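Local coordinates for protein alpha-rhamnosidase (Dictyoglomus thermophilum, PDB 6I60) that probably hydrolyses terminal non-reducing alpha-L-rhamnose residues from alpha-L-rhamnosides, as alpha-L-rhamnosidases do, at residues Ile150-His155 with Trp287-Gly292; Pro177-Ser182 with Val247-Gly252; Asp558-Thr563 with Thr631-His636; Asp623-Leu628 with Ser720-Thr725. All coordinates share one frame; numbering follows the deposited sequence.

Interaction 1. Residues Ile150-His155 with Trp287-Gly292; sequences ITKKEH and WKTTYG
Lys-152 NZ has two partners, the Tyr-291 ring and Glu-325. It sits over one face of the Tyr-291 ring, 4.2 Å from the ring centroid, in a cation-pi contact. With Glu-325 it forms a salt bridge. The direction from the centroid to NZ lies only 6° off the ring normal. Lys-152 CE lies over the same face, offset toward the rim, 3.6 Å from Tyr-291 CZ. Bends at chi3 and chi4 (56° and 93°) bring the end of the lysine onto the ring. Further back along the chain, Lys-152 CG rests on Thr-289 OG1 at 3.1 Å. That hydroxyl bonds to Met-178 O. At the rim of the tyrosine, His-155 CA meets Tyr-291 OH near the ring plane, and OH bonds to Lys-156 N. A leucine at Tyr-291 would probably cost Lys-152 its pi partner and leave Lys-156 N without this hydroxyl. At the other end, Ile-150 CD1 packs on the Trp-287 indole, 3.5 Å from Trp-287 CE3, and the two side chains cross at about a right angle. The contact packs side chains of strands 150-151 and 288-298, which each pair antiparallel with strand 325-329, in the beta-sandwich region of the N-terminal part of the enzyme.

Interaction 2. Residues Pro177-Ser182 with Val247-Gly252; sequences PMFRKS and VILGNG
Val-247 pairs with Phe-179 through two backbone hydrogen bonds. Phe-179 N donates to Val-247 O at 2.7 Å, and Val-247 N returns a bond to Phe-179 O at 3.1 Å. This is a hydrogen-bonded antiparallel pair, with both side chains on the face that meets Leu-265 of strand 264-273. Ile-248 comes next and stands opposite Met-178 in a non-hydrogen-bonded pair. Their side chains project from the other face and lie side by side, pointing the same way. Ile-248 CG1 is anti to the backbone N (chi1 173°), which carries CD1 out to Met-178 CG at 3.7 Å. Strand 171-184 is thus held between strands 242-250 and 288-298, in a beta-sandwich whose second layer includes strand 264-273. Leu-249 N then donates to Pro-177 O at 2.8 Å, nearly along the C=O axis. The leucine side chain works in two directions. Its CB packs on Pro-177 CG at 3.7 Å, while its CD1 reaches Phe-179 CE1 at 3.5 Å. Replacing Pro-177 with glycine would probably open a gap beside Leu-249 CB and also beside Tyr-291, which the proline ring touches. Beyond Gly-250 the chain leaves the strand. There Asn-251 ND2 bonds to Ala-174 O, and Asn-251 N is held by the side chain of Asn-297.

Interaction 3. Residues Asp558-Thr563 with Thr631-His636; sequences DPAWST and TFYFYH
Ala-560 and Thr-563 of residues 558-563 pack on Tyr-633 of helix 626-648, inside the six-hairpin glycosidase domain. That domain has the (alpha/alpha)6-barrel fold of this family. Most of the contact is ring packing. Ala-560 CA lies over one face of the Tyr-633 ring, 3.9 Å from its centroid, in a CH-pi contact. Ala-560 CB adds a touch at Tyr-633 CE2, 3.6 Å away. The opposite face of the ring is covered by Phe-632 CD1 of its own helix, so the tyrosine is held between the two. Plain apolar contact follows at the flank. Thr-563 crosses the ring at about a right angle. With its OG1 anti to the backbone N (chi1 -169°), Thr-563 CG2 lies between that N and the carbonyl carbon and reaches Tyr-633 CE1 at 3.5 Å. Pro-559 backs the root of the tyrosine, with its CB 4.3 Å from Tyr-633 CB. No hydrogen bond joins the two segments, and their polar ends are served elsewhere. Tyr-633 OH is hydrogen-bonded to Tyr-766 OH, and Thr-563 OG1 to Asp-637 OD2. The short helix 559-562 has its own cap: Asp-558 is the N-cap residue. Its OD2 is held by the backbone N atoms of Lys-609 and Tyr-610. Its OD1 uses the anti lone pair to accept from Ala-560 N at 2.8 Å.

Interaction 4. Residues Asp623-Leu628 with Ser720-Thr725; sequences DNSGEL and SQTLNT
Asp-623 and Ser-720 meet in the turns that lead into two helices, 626-648 and 722-729, of the (alpha/alpha)6 barrel. Ser-720 OG donates to Asp-623 OD2; the modelled separation is very short and its exact length is doubtful. Both side chains have chi1 on the positive side, 41° for Asp-623 and 70° for Ser-720. Each polar group therefore lies between its own backbone N and carbonyl carbon. The serine oxygen does double duty. While it donates to the aspartate, it accepts from Leu-723 N at 3.1 Å, which caps the first turn of its helix. The other carboxylate oxygen is also used. Ser-625 OG donates to Asp-623 OD1 from above the carboxylate plane, at 3.0 Å. The carboxylate is thus gripped by one serine from each segment, and its rotation is probably restricted. Thr-722 CB sits against Asp-623 OD2 at 3.4 Å. Thr-722 CG2 faces Ser-625 OG. Next to this polar group the contact turns apolar. Leu-723 CG is anti to the carbonyl carbon (chi1 -74°), which brings both methyls up to residues 623-628: CD1 meets Asp-623 CB, and CD2 meets the other helix. Leu-628, which also touches Phe-668 and Phe-672 of helix 651-672, crosses the Leu-723 side chain obliquely. Leu-723 CD2 rests 3.7 Å from Leu-628 CD1 and 3.7 Å from Ser-625 CB.

In the fold
The four contacts form two groups. Interactions 1 and 2 lie in the N-terminal beta region, with centres about 8 Å apart. Strands 171-184 and 288-298 are neighbours there, and Trp-287 CE2 packs 3.5 Å from Lys-181 CB. Interactions 3 and 4 lie in the helical barrel, about 14 Å apart between centres. Both use helix 626-648, interaction 4 at its start and interaction 3 further along. The groups do not touch; the nearest atoms of interactions 2 and 3 are about 21 Å apart. A bound 2-(2-ethoxyethoxy)ethanol lies about 13 Å from the Pro-559 side chain. The pocket for this compound includes Tyr-656, Glu-659 and Leu-660 of helix 651-672, which also packs on residues of interactions 3 and 4.

Interaction 1. Residues Ile150-His155 with Trp287-Gly292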
loop_
_atom_site.group_PDB
_atom_site.type_symbol
_atom_site.label_atom_id
_atom_site.label_comp_id
_atom_site.label_asym_id
_atom_site.label_seq_id
_atom_site.Cartn_x
_atom_site.Cartn_y
_atom_site.Cartn_z
ATOM N N ILE A 150 24.410 12.386 -15.212
ATOM C CA ILE A 150 24.896 12.235 -16.576
ATOM C C ILE A 150 23.713 11.977 -17.502
ATOM O O ILE A 150 22.658 11.493 -17.086
ATOM C CB ILE A 150 25.937 11.105 -16.697
ATOM C CG1 ILE A 150 25.398 9.824 -16.065
ATOM C CG2 ILE A 150 27.238 11.511 -16.032
ATOM C CD1 ILE A 150 26.166 8.590 -16.453
ATOM N N THR A 151 23.899 12.319 -18.778
ATOM C CA THR A 151 22.843 12.188 -19.775
ATOM C C THR A 151 23.453 12.151 -21.167
ATOM O O THR A 151 24.602 12.547 -21.376
ATOM C CB THR A 151 21.839 13.345 -19.701
ATOM O OG1 THR A 151 21.657 13.744 -18.342
ATOM C CG2 THR A 151 20.501 12.934 -20.264
ATOM N N LYS A 152 22.659 11.665 -22.118
ATOM C CA LYS A 152 22.942 11.902 -23.521
ATOM C C LYS A 152 22.651 13.359 -23.871
ATOM O O LYS A 152 21.960 14.076 -23.143
ATOM C CB LYS A 152 22.106 10.979 -24.407
ATOM C CG LYS A 152 22.644 9.570 -24.510
ATOM C CD LYS A 152 21.765 8.695 -25.388
ATOM C CE LYS A 152 21.593 9.290 -26.773
ATOM N NZ LYS A 152 22.613 8.770 -27.723
ATOM N N LYS A 153 23.190 13.792 -25.006
ATOM C CA LYS A 153 22.980 15.151 -25.485
ATOM C C LYS A 153 21.925 15.241 -26.580
ATOM O O LYS A 153 21.180 16.225 -26.629
ATOM C CB LYS A 153 24.306 15.737 -25.988
ATOM C CG LYS A 153 24.184 16.990 -26.845
ATOM C CD LYS A 153 25.546 17.450 -27.357
ATOM C CE LYS A 153 26.488 16.275 -27.589
ATOM N NZ LYS A 153 27.861 16.718 -27.958
ATOM N N GLU A 154 21.827 14.225 -27.443
ATOM C CA GLU A 154 20.856 14.259 -28.534
ATOM C C GLU A 154 19.434 14.080 -28.010
ATOM O O GLU A 154 18.584 14.962 -28.178
ATOM C CB GLU A 154 21.201 13.185 -29.572
ATOM C CG GLU A 154 20.012 12.636 -30.362
ATOM C CD GLU A 154 19.607 13.527 -31.524
ATOM O OE1 GLU A 154 18.400 13.576 -31.846
ATOM O OE2 GLU A 154 20.496 14.173 -32.116
ATOM N N HIS A 155 19.163 12.941 -27.368
ATOM C CA HIS A 155 17.847 12.616 -26.822
ATOM C C HIS A 155 16.748 12.647 -27.879
ATOM O O HIS A 155 16.098 13.679 -28.074
ATOM C CB HIS A 155 17.489 13.562 -25.674
ATOM C CG HIS A 155 17.628 12.943 -24.320
ATOM N ND1 HIS A 155 17.047 11.737 -23.991
ATOM C CD2 HIS A 155 18.290 13.357 -23.213
ATOM C CE1 HIS A 155 17.341 11.436 -22.740
ATOM N NE2 HIS A 155 18.093 12.402 -22.245
ATOM N N TRP A 287 31.885 8.440 -19.036
ATOM C CA TRP A 287 30.944 7.375 -19.347
ATOM C C TRP A 287 30.559 7.411 -20.819
ATOM O O TRP A 287 30.384 8.483 -21.406
ATOM C CB TRP A 287 29.686 7.506 -18.491
ATOM C CG TRP A 287 29.868 7.107 -17.066
ATOM C CD1 TRP A 287 30.866 7.499 -16.224
ATOM C CD2 TRP A 287 29.019 6.241 -16.306
ATOM N NE1 TRP A 287 30.694 6.928 -14.988
ATOM C CE2 TRP A 287 29.566 6.151 -15.012
ATOM C CE3 TRP A 287 27.850 5.530 -16.597
ATOM C CZ2 TRP A 287 28.985 5.380 -14.010
ATOM C CZ3 TRP A 287 27.274 4.770 -15.601
ATOM C CH2 TRP A 287 27.842 4.699 -14.323
ATOM N N LYS A 288 30.419 6.232 -21.408
ATOM C CA LYS A 288 29.927 6.120 -22.771
ATOM C C LYS A 288 28.420 5.889 -22.762
ATOM O O LYS A 288 27.836 5.473 -21.758
ATOM C CB LYS A 288 30.640 4.989 -23.510
ATOM C CG LYS A 288 32.093 5.292 -23.838
ATOM C CD LYS A 288 32.249 6.679 -24.444
ATOM C CE LYS A 288 33.544 6.791 -25.234
ATOM N NZ LYS A 288 33.415 6.218 -26.603
ATOM N N THR A 289 27.790 6.170 -23.899
ATOM C CA THR A 289 26.340 6.081 -23.979
ATOM C C THR A 289 25.919 5.849 -25.423
ATOM O O THR A 289 26.632 6.221 -26.360
ATOM C CB THR A 289 25.673 7.343 -23.420
ATOM O OG1 THR A 289 24.252 7.164 -23.399
ATOM C CG2 THR A 289 26.024 8.556 -24.269
ATOM N N THR A 290 24.751 5.231 -25.586
ATOM C CA THR A 290 24.228 4.882 -26.902
ATOM C C THR A 290 22.755 4.521 -26.763
ATOM O O THR A 290 22.220 4.412 -25.656
ATOM C CB THR A 290 24.996 3.716 -27.524
ATOM O OG1 THR A 290 24.269 3.211 -28.651
ATOM C CG2 THR A 290 25.155 2.604 -26.510
ATOM N N TYR A 291 22.106 4.333 -27.910
ATOM C CA TYR A 291 20.742 3.831 -27.972
ATOM C C TYR A 291 20.771 2.342 -28.290
ATOM O O TYR A 291 21.610 1.881 -29.068
ATOM C CB TYR A 291 19.923 4.578 -29.027
ATOM C CG TYR A 291 19.318 5.873 -28.530
ATOM C CD1 TYR A 291 18.991 6.039 -27.191
ATOM C CD2 TYR A 291 19.078 6.929 -29.400
ATOM C CE1 TYR A 291 18.440 7.222 -26.731
ATOM C CE2 TYR A 291 18.527 8.115 -28.950
ATOM C CZ TYR A 291 18.209 8.255 -27.616
ATOM O OH TYR A 291 17.660 9.433 -27.167
ATOM N N GLY A 292 19.855 1.594 -27.681
ATOM C CA GLY A 292 19.841 0.160 -27.832
ATOM C C GLY A 292 18.592 -0.363 -28.508
ATOM O O GLY A 292 18.028 0.264 -29.410
#

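Interaction 2. Residues Pro177-Ser182 with Val247-Gly252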
loop_
_atom_site.group_PDB
_atom_site.type_symbol
_atom_site.label_atom_id
_atom_site.label_comp_id
_atom_site.label_asym_id
_atom_site.label_seq_id
_atom_site.Cartn_x
_atom_site.Cartn_y
_atom_site.Cartn_z
ATOM N N PRO A 177 18.072 5.406 -23.221
ATOM C CA PRO A 177 19.531 5.471 -23.315
ATOM C C PRO A 177 20.207 4.465 -22.399
ATOM O O PRO A 177 19.721 4.146 -21.311
ATOM C CB PRO A 177 19.845 6.907 -22.880
ATOM C CG PRO A 177 18.743 7.257 -21.945
ATOM C CD PRO A 177 17.515 6.512 -22.420
ATOM N N MET A 178 21.346 3.963 -22.863
ATOM C CA MET A 178 22.189 3.064 -22.089
ATOM C C MET A 178 23.492 3.771 -21.743
ATOM O O MET A 178 24.013 4.555 -22.541
ATOM C CB MET A 178 22.480 1.775 -22.863
ATOM C CG MET A 178 21.251 1.136 -23.488
ATOM S SD MET A 178 21.666 -0.092 -24.741
ATOM C CE MET A 178 20.839 -1.541 -24.090
ATOM N N PHE A 179 24.012 3.495 -20.550
ATOM C CA PHE A 179 25.230 4.129 -20.064
ATOM C C PHE A 179 26.207 3.059 -19.609
ATOM O O PHE A 179 25.822 2.121 -18.902
ATOM C CB PHE A 179 24.928 5.100 -18.919
ATOM C CG PHE A 179 24.115 6.290 -19.339
ATOM C CD1 PHE A 179 22.732 6.245 -19.311
ATOM C CD2 PHE A 179 24.733 7.452 -19.769
ATOM C CE1 PHE A 179 21.981 7.337 -19.700
ATOM C CE2 PHE A 179 23.987 8.547 -20.160
ATOM C CZ PHE A 179 22.609 8.489 -20.124
ATOM N N ARG A 180 27.467 3.204 -20.010
ATOM C CA ARG A 180 28.496 2.211 -19.743
ATOM C C ARG A 180 29.758 2.889 -19.234
ATOM O O ARG A 180 30.146 3.953 -19.727
ATOM C CB ARG A 180 28.819 1.398 -21.002
ATOM C CG ARG A 180 29.971 0.437 -20.820
ATOM C CD ARG A 180 30.459 -0.136 -22.139
ATOM N NE ARG A 180 30.779 -1.560 -22.042
ATOM C CZ ARG A 180 31.726 -2.080 -21.264
ATOM N NH1 ARG A 180 32.485 -1.303 -20.499
ATOM N NH2 ARG A 180 31.924 -3.390 -21.258
ATOM N N LYS A 181 30.394 2.264 -18.243
ATOM C CA LYS A 181 31.666 2.730 -17.709
ATOM C C LYS A 181 32.473 1.518 -17.268
ATOM O O LYS A 181 31.925 0.580 -16.685
ATOM C CB LYS A 181 31.464 3.703 -16.540
ATOM C CG LYS A 181 32.715 3.969 -15.713
ATOM C CD LYS A 181 33.502 5.148 -16.264
ATOM C CE LYS A 181 34.932 5.152 -15.747
ATOM N NZ LYS A 181 35.843 4.375 -16.634
ATOM N N SER A 182 33.770 1.538 -17.558
ATOM C CA SER A 182 34.663 0.438 -17.229
ATOM C C SER A 182 35.624 0.856 -16.123
ATOM O O SER A 182 36.099 1.997 -16.098
ATOM C CB SER A 182 35.444 -0.017 -18.464
ATOM O OG SER A 182 35.724 1.079 -19.318
ATOM N N VAL A 247 23.689 0.543 -17.237
ATOM C CA VAL A 247 22.461 1.199 -16.800
ATOM C C VAL A 247 21.687 1.635 -18.036
ATOM O O VAL A 247 22.217 2.373 -18.875
ATOM C CB VAL A 247 22.736 2.409 -15.891
ATOM C CG1 VAL A 247 21.424 3.014 -15.418
ATOM C CG2 VAL A 247 23.602 2.011 -14.707
ATOM N N ILE A 248 20.440 1.186 -18.144
ATOM C CA ILE A 248 19.528 1.608 -19.201
ATOM C C ILE A 248 18.397 2.397 -18.556
ATOM O O ILE A 248 17.851 1.981 -17.528
ATOM C CB ILE A 248 18.996 0.407 -20.005
ATOM C CG1 ILE A 248 17.910 0.855 -20.985
ATOM C CG2 ILE A 248 18.478 -0.679 -19.077
ATOM C CD1 ILE A 248 17.880 0.052 -22.262
ATOM N N LEU A 249 18.056 3.538 -19.149
ATOM C CA LEU A 249 17.102 4.469 -18.562
ATOM C C LEU A 249 15.746 4.373 -19.247
ATOM O O LEU A 249 15.661 4.286 -20.475
ATOM C CB LEU A 249 17.621 5.905 -18.658
ATOM C CG LEU A 249 18.778 6.275 -17.731
ATOM C CD1 LEU A 249 19.037 7.766 -17.794
ATOM C CD2 LEU A 249 18.494 5.836 -16.302
ATOM N N GLY A 250 14.687 4.397 -18.440
ATOM C CA GLY A 250 13.330 4.464 -18.946
ATOM C C GLY A 250 12.664 5.772 -18.569
ATOM O O GLY A 250 13.137 6.472 -17.668
ATOM N N ASN A 251 11.569 6.119 -19.246
ATOM C CA ASN A 251 10.898 7.387 -18.972
ATOM C C ASN A 251 10.102 7.326 -17.673
ATOM O O ASN A 251 10.402 8.044 -16.712
ATOM C CB ASN A 251 9.981 7.764 -20.140
ATOM C CG ASN A 251 10.688 7.716 -21.478
ATOM O OD1 ASN A 251 11.901 7.516 -21.552
ATOM N ND2 ASN A 251 9.928 7.893 -22.548
ATOM N N GLY A 252 9.080 6.475 -17.630
ATOM C CA GLY A 252 8.241 6.363 -16.455
ATOM C C GLY A 252 7.423 7.613 -16.210
ATOM O O GLY A 252 6.635 8.025 -17.066
#

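Interaction 3. Residues Asp558-Thr563 with Thr631-His636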
loop_
_atom_site.group_PDB
_atom_site.type_symbol
_atom_site.label_atom_id
_atom_site.label_comp_id
_atom_site.label_asym_id
_atom_site.label_seq_id
_atom_site.Cartn_x
_atom_site.Cartn_y
_atom_site.Cartn_z
ATOM N N ASP A 558 -10.271 18.339 -2.053
ATOM C CA ASP A 558 -11.548 18.074 -1.411
ATOM C C ASP A 558 -11.309 17.603 0.021
ATOM O O ASP A 558 -10.381 16.827 0.271
ATOM C CB ASP A 558 -12.329 17.017 -2.196
ATOM C CG ASP A 558 -13.776 16.892 -1.745
ATOM O OD1 ASP A 558 -14.020 16.341 -0.650
ATOM O OD2 ASP A 558 -14.672 17.338 -2.491
ATOM N N PRO A 559 -12.109 18.067 0.985
ATOM C CA PRO A 559 -11.909 17.610 2.371
ATOM C C PRO A 559 -12.010 16.102 2.529
ATOM O O PRO A 559 -11.270 15.519 3.331
ATOM C CB PRO A 559 -13.013 18.347 3.141
ATOM C CG PRO A 559 -13.294 19.561 2.319
ATOM C CD PRO A 559 -13.123 19.131 0.890
ATOM N N ALA A 560 -12.900 15.449 1.776
ATOM C CA ALA A 560 -12.977 13.993 1.809
ATOM C C ALA A 560 -11.748 13.339 1.193
ATOM O O ALA A 560 -11.501 12.154 1.438
ATOM C CB ALA A 560 -14.234 13.510 1.086
ATOM N N TRP A 561 -10.981 14.084 0.399
ATOM C CA TRP A 561 -9.763 13.585 -0.223
ATOM C C TRP A 561 -8.528 13.938 0.601
ATOM O O TRP A 561 -7.732 13.057 0.944
ATOM C CB TRP A 561 -9.637 14.150 -1.644
ATOM C CG TRP A 561 -10.179 13.250 -2.719
ATOM C CD1 TRP A 561 -9.500 12.773 -3.802
ATOM C CD2 TRP A 561 -11.509 12.727 -2.817
ATOM N NE1 TRP A 561 -10.323 11.983 -4.567
ATOM C CE2 TRP A 561 -11.562 11.937 -3.984
ATOM C CE3 TRP A 561 -12.661 12.847 -2.034
ATOM C CZ2 TRP A 561 -12.718 11.272 -4.384
ATOM C CZ3 TRP A 561 -13.807 12.186 -2.433
ATOM C CH2 TRP A 561 -13.827 11.409 -3.597
ATOM N N SER A 562 -8.367 15.218 0.942
ATOM C CA SER A 562 -7.189 15.675 1.668
ATOM C C SER A 562 -7.111 15.128 3.084
ATOM O O SER A 562 -6.063 15.268 3.724
ATOM C CB SER A 562 -7.159 17.203 1.706
ATOM O OG SER A 562 -7.006 17.743 0.407
ATOM N N THR A 563 -8.182 14.513 3.590
ATOM C CA THR A 563 -8.149 13.908 4.916
ATOM C C THR A 563 -7.201 12.718 4.998
ATOM O O THR A 563 -6.964 12.214 6.101
ATOM C CB THR A 563 -9.553 13.465 5.328
ATOM O OG1 THR A 563 -9.555 13.108 6.716
ATOM C CG2 THR A 563 -9.992 12.268 4.501
ATOM N N THR A 631 -18.190 19.038 5.683
ATOM C CA THR A 631 -18.201 19.366 7.103
ATOM C C THR A 631 -18.005 18.123 7.958
ATOM O O THR A 631 -17.448 18.209 9.058
ATOM C CB THR A 631 -19.505 20.075 7.464
ATOM O OG1 THR A 631 -19.799 21.065 6.469
ATOM C CG2 THR A 631 -19.391 20.753 8.814
ATOM N N PHE A 632 -18.452 16.963 7.467
ATOM C CA PHE A 632 -18.198 15.706 8.165
ATOM C C PHE A 632 -16.704 15.472 8.341
ATOM O O PHE A 632 -16.254 15.046 9.412
ATOM C CB PHE A 632 -18.847 14.551 7.396
ATOM C CG PHE A 632 -18.387 13.184 7.829
ATOM C CD1 PHE A 632 -17.347 12.545 7.168
ATOM C CD2 PHE A 632 -19.011 12.525 8.875
ATOM C CE1 PHE A 632 -16.930 11.284 7.558
ATOM C CE2 PHE A 632 -18.600 11.262 9.265
ATOM C CZ PHE A 632 -17.557 10.642 8.606
ATOM N N TYR A 633 -15.916 15.755 7.302
ATOM C CA TYR A 633 -14.476 15.557 7.379
ATOM C C TYR A 633 -13.759 16.726 8.040
ATOM O O TYR A 633 -12.627 16.556 8.506
ATOM C CB TYR A 633 -13.907 15.301 5.982
ATOM C CG TYR A 633 -13.997 13.847 5.569
ATOM C CD1 TYR A 633 -13.145 12.898 6.118
ATOM C CD2 TYR A 633 -14.946 13.421 4.648
ATOM C CE1 TYR A 633 -13.225 11.566 5.754
ATOM C CE2 TYR A 633 -15.034 12.089 4.274
ATOM C CZ TYR A 633 -14.171 11.167 4.832
ATOM O OH TYR A 633 -14.248 9.839 4.472
ATOM N N PHE A 634 -14.388 17.902 8.094
ATOM C CA PHE A 634 -13.827 18.996 8.880
ATOM C C PHE A 634 -13.881 18.669 10.366
ATOM O O PHE A 634 -12.897 18.859 11.091
ATOM C CB PHE A 634 -14.575 20.296 8.584
ATOM C CG PHE A 634 -13.994 21.499 9.268
ATOM C CD1 PHE A 634 -12.625 21.625 9.436
ATOM C CD2 PHE A 634 -14.818 22.506 9.744
ATOM C CE1 PHE A 634 -12.087 22.732 10.065
ATOM C CE2 PHE A 634 -14.287 23.618 10.375
ATOM C CZ PHE A 634 -12.920 23.730 10.535
ATOM N N TYR A 635 -15.025 18.171 10.836
ATOM C CA TYR A 635 -15.116 17.696 12.212
ATOM C C TYR A 635 -14.206 16.495 12.431
ATOM O O TYR A 635 -13.583 16.362 13.491
ATOM C CB TYR A 635 -16.569 17.351 12.545
ATOM C CG TYR A 635 -16.778 16.734 13.911
ATOM C CD1 TYR A 635 -16.998 17.529 15.025
ATOM C CD2 TYR A 635 -16.769 15.357 14.081
ATOM C CE1 TYR A 635 -17.193 16.969 16.273
ATOM C CE2 TYR A 635 -16.960 14.789 15.327
ATOM C CZ TYR A 635 -17.176 15.601 16.418
ATOM O OH TYR A 635 -17.370 15.048 17.661
ATOM N N HIS A 636 -14.111 15.613 11.432
ATOM C CA HIS A 636 -13.250 14.441 11.550
ATOM C C HIS A 636 -11.788 14.841 11.700
ATOM O O HIS A 636 -11.071 14.295 12.548
ATOM C CB HIS A 636 -13.442 13.533 10.333
ATOM C CG HIS A 636 -12.655 12.260 10.389
ATOM N ND1 HIS A 636 -11.308 12.204 10.101
ATOM C CD2 HIS A 636 -13.028 10.994 10.689
ATOM C CE1 HIS A 636 -10.884 10.960 10.229
ATOM N NE2 HIS A 636 -11.908 10.205 10.584
#

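Interaction 4. Residues Asp623-Leu628 with Ser720-Thr725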
loop_
_atom_site.group_PDB
_atom_site.type_symbol
_atom_site.label_atom_id
_atom_site.label_comp_id
_atom_site.label_asym_id
_atom_site.label_seq_id
_atom_site.Cartn_x
_atom_site.Cartn_y
_atom_site.Cartn_z
ATOM N N ASP A 623 -27.976 13.631 -3.701
ATOM C CA ASP A 623 -28.646 14.148 -2.518
ATOM C C ASP A 623 -28.154 15.530 -2.106
ATOM O O ASP A 623 -28.577 16.033 -1.060
ATOM C CB ASP A 623 -28.473 13.172 -1.353
ATOM C CG ASP A 623 -27.072 12.593 -1.285
ATOM O OD1 ASP A 623 -26.227 12.976 -2.121
ATOM O OD2 ASP A 623 -26.816 11.755 -0.396
ATOM N N ASN A 624 -27.280 16.151 -2.901
ATOM C CA ASN A 624 -26.676 17.441 -2.564
ATOM C C ASN A 624 -26.032 17.390 -1.181
ATOM O O ASN A 624 -26.233 18.265 -0.335
ATOM C CB ASN A 624 -27.703 18.571 -2.655
ATOM C CG ASN A 624 -27.947 19.017 -4.080
ATOM O OD1 ASN A 624 -27.521 18.357 -5.029
ATOM N ND2 ASN A 624 -28.635 20.142 -4.240
ATOM N N SER A 625 -25.248 16.337 -0.956
ATOM C CA SER A 625 -24.631 16.067 0.334
ATOM C C SER A 625 -23.172 16.496 0.396
ATOM O O SER A 625 -22.508 16.243 1.405
ATOM C CB SER A 625 -24.744 14.577 0.667
ATOM O OG SER A 625 -24.055 13.783 -0.287
ATOM N N GLY A 626 -22.660 17.141 -0.654
ATOM C CA GLY A 626 -21.250 17.499 -0.676
ATOM C C GLY A 626 -20.844 18.389 0.484
ATOM O O GLY A 626 -19.781 18.198 1.081
ATOM N N GLU A 627 -21.683 19.371 0.822
ATOM C CA GLU A 627 -21.366 20.257 1.937
ATOM C C GLU A 627 -21.491 19.542 3.278
ATOM O O GLU A 627 -20.829 19.928 4.249
ATOM C CB GLU A 627 -22.263 21.498 1.898
ATOM C CG GLU A 627 -23.701 21.263 2.344
ATOM C CD GLU A 627 -24.499 20.443 1.346
ATOM O OE1 GLU A 627 -24.301 20.632 0.125
ATOM O OE2 GLU A 627 -25.321 19.607 1.782
ATOM N N LEU A 628 -22.326 18.503 3.355
ATOM C CA LEU A 628 -22.416 17.700 4.569
ATOM C C LEU A 628 -21.214 16.773 4.689
ATOM O O LEU A 628 -20.617 16.647 5.764
ATOM C CB LEU A 628 -23.717 16.895 4.569
ATOM C CG LEU A 628 -24.163 16.225 5.872
ATOM C CD1 LEU A 628 -25.653 16.416 6.087
ATOM C CD2 LEU A 628 -23.808 14.747 5.881
ATOM N N SER A 720 -31.185 10.947 2.147
ATOM C CA SER A 720 -30.530 9.790 1.561
ATOM C C SER A 720 -29.854 8.967 2.652
ATOM O O SER A 720 -29.845 9.335 3.831
ATOM C CB SER A 720 -29.518 10.230 0.502
ATOM O OG SER A 720 -28.404 10.864 1.107
ATOM N N GLN A 721 -29.285 7.830 2.244
ATOM C CA GLN A 721 -28.470 7.048 3.165
ATOM C C GLN A 721 -27.184 7.786 3.518
ATOM O O GLN A 721 -26.766 7.795 4.682
ATOM C CB GLN A 721 -28.151 5.683 2.558
ATOM C CG GLN A 721 -29.302 4.697 2.597
ATOM C CD GLN A 721 -29.052 3.482 1.726
ATOM O OE1 GLN A 721 -27.912 3.192 1.358
ATOM N NE2 GLN A 721 -30.118 2.763 1.390
ATOM N N THR A 722 -26.549 8.411 2.524
ATOM C CA THR A 722 -25.324 9.164 2.774
ATOM C C THR A 722 -25.560 10.277 3.788
ATOM O O THR A 722 -24.704 10.544 4.639
ATOM C CB THR A 722 -24.787 9.734 1.457
ATOM O OG1 THR A 722 -24.512 8.660 0.546
ATOM C CG2 THR A 722 -23.513 10.535 1.685
ATOM N N LEU A 723 -26.730 10.915 3.730
ATOM C CA LEU A 723 -27.028 12.032 4.618
ATOM C C LEU A 723 -27.212 11.611 6.070
ATOM O O LEU A 723 -27.216 12.479 6.947
ATOM C CB LEU A 723 -28.283 12.764 4.136
ATOM C CG LEU A 723 -28.131 13.650 2.896
ATOM C CD1 LEU A 723 -29.489 13.981 2.294
ATOM C CD2 LEU A 723 -27.367 14.923 3.230
ATOM N N ASN A 724 -27.353 10.319 6.352
ATOM C CA ASN A 724 -27.655 9.866 7.703
ATOM C C ASN A 724 -26.565 9.014 8.338
ATOM O O ASN A 724 -26.396 9.079 9.558
ATOM C CB ASN A 724 -28.974 9.076 7.716
ATOM C CG ASN A 724 -30.183 9.965 7.941
ATOM O OD1 ASN A 724 -30.052 11.123 8.332
ATOM N ND2 ASN A 724 -31.368 9.424 7.694
ATOM N N THR A 725 -25.829 8.214 7.560
ATOM C CA THR A 725 -24.773 7.395 8.152
ATOM C C THR A 725 -23.600 8.244 8.626
ATOM O O THR A 725 -22.913 7.868 9.583
ATOM C CB THR A 725 -24.277 6.342 7.157
ATOM O OG1 THR A 725 -23.504 6.974 6.129
ATOM C CG2 THR A 725 -25.438 5.607 6.527
#